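Local coordinates for E3 ubiquitin-protein ligase ORTHRUS 2 (Arabidopsis thaliana, PDB 7DUF) that acts as a RING-type E3 ubiquitin transferase, carrying a zinc-binding PHD finger whose peptide-recognition regions do not allow H3K4 peptide recognition, at residues A[17-20]-A[21-24]; A[50-53]-A[54-57]. All coordinates share one frame; numbering follows the deposited sequence.

Interaction 1. Residues A[17-20]-A[21-24]; sequences GVCM and RCKS. With ZN (zinc ion), chain D.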
# COMPACT_ATOMS: atom_id res chain seq x y z
N GLY A 17 2.24 -7.28 15.28
CA GLY A 17 2.80 -7.48 13.96
C GLY A 17 2.94 -8.91 13.49
O GLY A 17 3.64 -9.15 12.51
N VAL A 18 2.29 -9.86 14.16
CA VAL A 18 2.42 -11.28 13.83
C VAL A 18 1.14 -11.73 13.13
O VAL A 18 0.03 -11.42 13.58
CB VAL A 18 2.68 -12.13 15.08
CG1 VAL A 18 2.94 -13.58 14.70
CG2 VAL A 18 3.86 -11.56 15.86
N CYS A 19 1.30 -12.46 12.03
CA CYS A 19 0.15 -13.01 11.31
C CYS A 19 -0.49 -14.11 12.15
O CYS A 19 0.17 -15.09 12.52
CB CYS A 19 0.58 -13.55 9.95
SG CYS A 19 -0.78 -14.23 8.96
N MET A 20 -1.78 -13.95 12.44
CA MET A 20 -2.49 -14.93 13.25
C MET A 20 -2.59 -16.29 12.57
O MET A 20 -2.87 -17.29 13.24
CB MET A 20 -3.89 -14.42 13.59
CG MET A 20 -3.92 -13.13 14.40
SD MET A 20 -5.45 -12.97 15.33
CE MET A 20 -5.73 -11.20 15.23
N ARG A 21 -2.36 -16.35 11.26
CA ARG A 21 -2.53 -17.58 10.50
C ARG A 21 -1.21 -18.35 10.34
O ARG A 21 -1.15 -19.55 10.63
CB ARG A 21 -3.13 -17.28 9.13
CG ARG A 21 -3.63 -18.51 8.39
CD ARG A 21 -4.47 -18.11 7.18
NE ARG A 21 -4.94 -19.28 6.44
CZ ARG A 21 -4.23 -19.93 5.54
NH1 ARG A 21 -3.01 -19.56 5.21
NH2 ARG A 21 -4.77 -20.99 4.93
N CYS A 22 -0.16 -17.68 9.88
CA CYS A 22 1.10 -18.34 9.58
C CYS A 22 2.18 -18.12 10.64
O CYS A 22 3.30 -18.60 10.46
CB CYS A 22 1.62 -17.89 8.21
SG CYS A 22 2.34 -16.23 8.17
N LYS A 23 1.86 -17.40 11.72
CA LYS A 23 2.77 -17.24 12.86
C LYS A 23 4.08 -16.57 12.46
O LYS A 23 5.15 -16.88 12.99
CB LYS A 23 3.04 -18.58 13.54
CG LYS A 23 1.83 -19.21 14.20
CD LYS A 23 1.46 -18.47 15.47
CE LYS A 23 -0.03 -18.28 15.56
NZ LYS A 23 -0.34 -17.03 16.29
N SER A 24 4.00 -15.63 11.52
CA SER A 24 5.17 -14.90 11.06
C SER A 24 4.94 -13.40 11.21
O SER A 24 3.80 -12.93 11.30
CB SER A 24 5.50 -15.23 9.59
OG SER A 24 6.19 -14.16 8.97
ZN ZN D . 0.58 -15.03 7.26
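The two flat peptide carbonyls of S24 and C19 are used differently. S24 O meets C19 N nearly along its C=O axis (163°) at 2.6 Å, while V18 adds a CA-H...O contact from CA to the same oxygen, 3.3 Å away. C19 O takes its donor obliquely: K23 N, at 3.0 Å, stands 27° out of the carbonyl plane. These bonds run both ways between the two arms of the turn, and K23, in a left-handed helical conformation, helps to bend the chain back toward C19.

Inside the turn, C19 SG lies anti to its own backbone N (chi1 -179°), beside the carbonyl carbon and facing the amide N-H groups of R21 and C22. R21 N donates to this sulfur over 3.5 Å, and C22 N adds a weak bond at 3.6 Å. C19 SG and C22 SG each bind the zinc ion at 2.3 Å; H42 and C45 complete the site. This is the zinc knuckle of a CxxC pair. Because the amide hydrogens point at a metal-bound sulfur, they would be expected to disperse part of its negative charge and to fix its direction toward the zinc.

Interaction 2. Residues A[50-53]-A[54-57]; sequences PKTL and ASTL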
# COMPACT_ATOMS: atom_id res chain seq x y z
N PRO A 50 -4.95 -8.18 -3.73
CA PRO A 50 -5.29 -7.16 -4.74
C PRO A 50 -4.46 -7.35 -6.00
O PRO A 50 -3.28 -7.69 -5.95
CB PRO A 50 -4.96 -5.84 -4.03
CG PRO A 50 -3.95 -6.21 -2.99
CD PRO A 50 -4.37 -7.57 -2.52
N LYS A 51 -5.10 -7.11 -7.15
CA LYS A 51 -4.48 -7.37 -8.44
C LYS A 51 -4.22 -6.11 -9.26
O LYS A 51 -3.51 -6.19 -10.27
CB LYS A 51 -5.35 -8.33 -9.27
CG LYS A 51 -5.53 -9.70 -8.64
CD LYS A 51 -6.62 -10.51 -9.33
CE LYS A 51 -7.56 -9.64 -10.15
NZ LYS A 51 -8.87 -10.30 -10.39
N THR A 52 -4.77 -4.96 -8.87
CA THR A 52 -4.50 -3.71 -9.55
C THR A 52 -3.85 -2.73 -8.57
O THR A 52 -3.92 -2.91 -7.35
CB THR A 52 -5.78 -3.09 -10.13
OG1 THR A 52 -6.57 -2.53 -9.08
CG2 THR A 52 -6.59 -4.14 -10.87
N LEU A 53 -3.22 -1.70 -9.13
CA LEU A 53 -2.53 -0.73 -8.28
C LEU A 53 -3.52 0.10 -7.47
O LEU A 53 -3.25 0.43 -6.31
CB LEU A 53 -1.66 0.18 -9.14
CG LEU A 53 -0.91 1.28 -8.38
CD1 LEU A 53 0.54 0.87 -8.14
CD2 LEU A 53 -0.99 2.59 -9.13
N ALA A 54 -4.68 0.43 -8.05
CA ALA A 54 -5.67 1.20 -7.32
C ALA A 54 -6.30 0.37 -6.20
O ALA A 54 -6.58 0.89 -5.11
CB ALA A 54 -6.75 1.72 -8.27
N SER A 55 -6.54 -0.92 -6.45
CA SER A 55 -7.10 -1.78 -5.41
C SER A 55 -6.12 -1.97 -4.26
O SER A 55 -6.54 -2.24 -3.13
CB SER A 55 -7.49 -3.13 -6.00
OG SER A 55 -7.98 -2.99 -7.32
N THR A 56 -4.82 -1.83 -4.52
CA THR A 56 -3.83 -1.94 -3.46
C THR A 56 -3.75 -0.67 -2.62
O THR A 56 -3.44 -0.73 -1.43
CB THR A 56 -2.46 -2.27 -4.05
OG1 THR A 56 -2.59 -3.31 -5.02
CG2 THR A 56 -1.50 -2.72 -2.96
N LEU A 57 -4.04 0.49 -3.23
CA LEU A 57 -3.97 1.75 -2.50
C LEU A 57 -5.18 1.94 -1.60
O LEU A 57 -5.05 2.13 -0.39
CB LEU A 57 -3.84 2.91 -3.49
CG LEU A 57 -2.54 2.86 -4.30
CD1 LEU A 57 -2.36 4.10 -5.17
CD2 LEU A 57 -1.36 2.69 -3.35
O HOH W 1 -8.45 -6.35 -7.62
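P50 and T56 meet with their side chains crossing at about a right angle, the proline CB lying 3.6 Å from T56 OG1. The hydroxyl on the threonine side of this crossing is also bound to the backbone: T56 OG1 donates to T52 O at 2.7 Å. With OG1 anti to its own carbonyl carbon (chi1 -46°), the hydroxyl is turned back toward the start of the helix. T56 N donates to the same oxygen over 3.2 Å, and the two donors arrive from opposite faces of the T52 carbonyl plane, gripping one acceptor between them. A valine at T56 would probably leave T52 O with just the backbone N-H of this pair and set the P50 ring against a methyl where the hydroxyl had been.

The T52 hydroxyl takes part as well. Its OG1 accepts from S55 N at 3.1 Å in a fairly straight bond, although that oxygen sits too close to a neighbouring atom in the model, which makes its place less sure. One residue further along, L57 N donates to L53 O at 3.2 Å, and the L57 side chain turns its CG toward the outer end of this same carbonyl. The two leucines then come loosely together, L53 CD2 lying 4.5 Å from L57 CD1.

Several of these side chains also pack against the second subunit: P50 touches L53 of that chain and T56 touches its L57, while L53 and L57 rest on V43 and E29 of that chain. Within its own chain P50 leans on V43 and W59. The whole is the N-capped first turn of a short helix, 53-57, with T52 as N-cap, set in the PHD-finger loop that precedes the last zinc-binding cysteine pair.

Interaction 1 belongs directly to a metal site, whereas interaction 2 is a helix start that supplies no zinc ligand. They lie on opposite sides of the chain's centre, their own centres 23 Å apart and their nearest atoms about 14 Å apart, without touching. The chain connects them: after residues 17-24 it supplies C34 and C37 to the second zinc, returns H42 and C45 to the first, passes through residues 50-57, and ends with C61 and C64 at the second. This interleaving is the cross-brace topology of PHD fingers. Interaction 2 thus spans part of the link between the two sites.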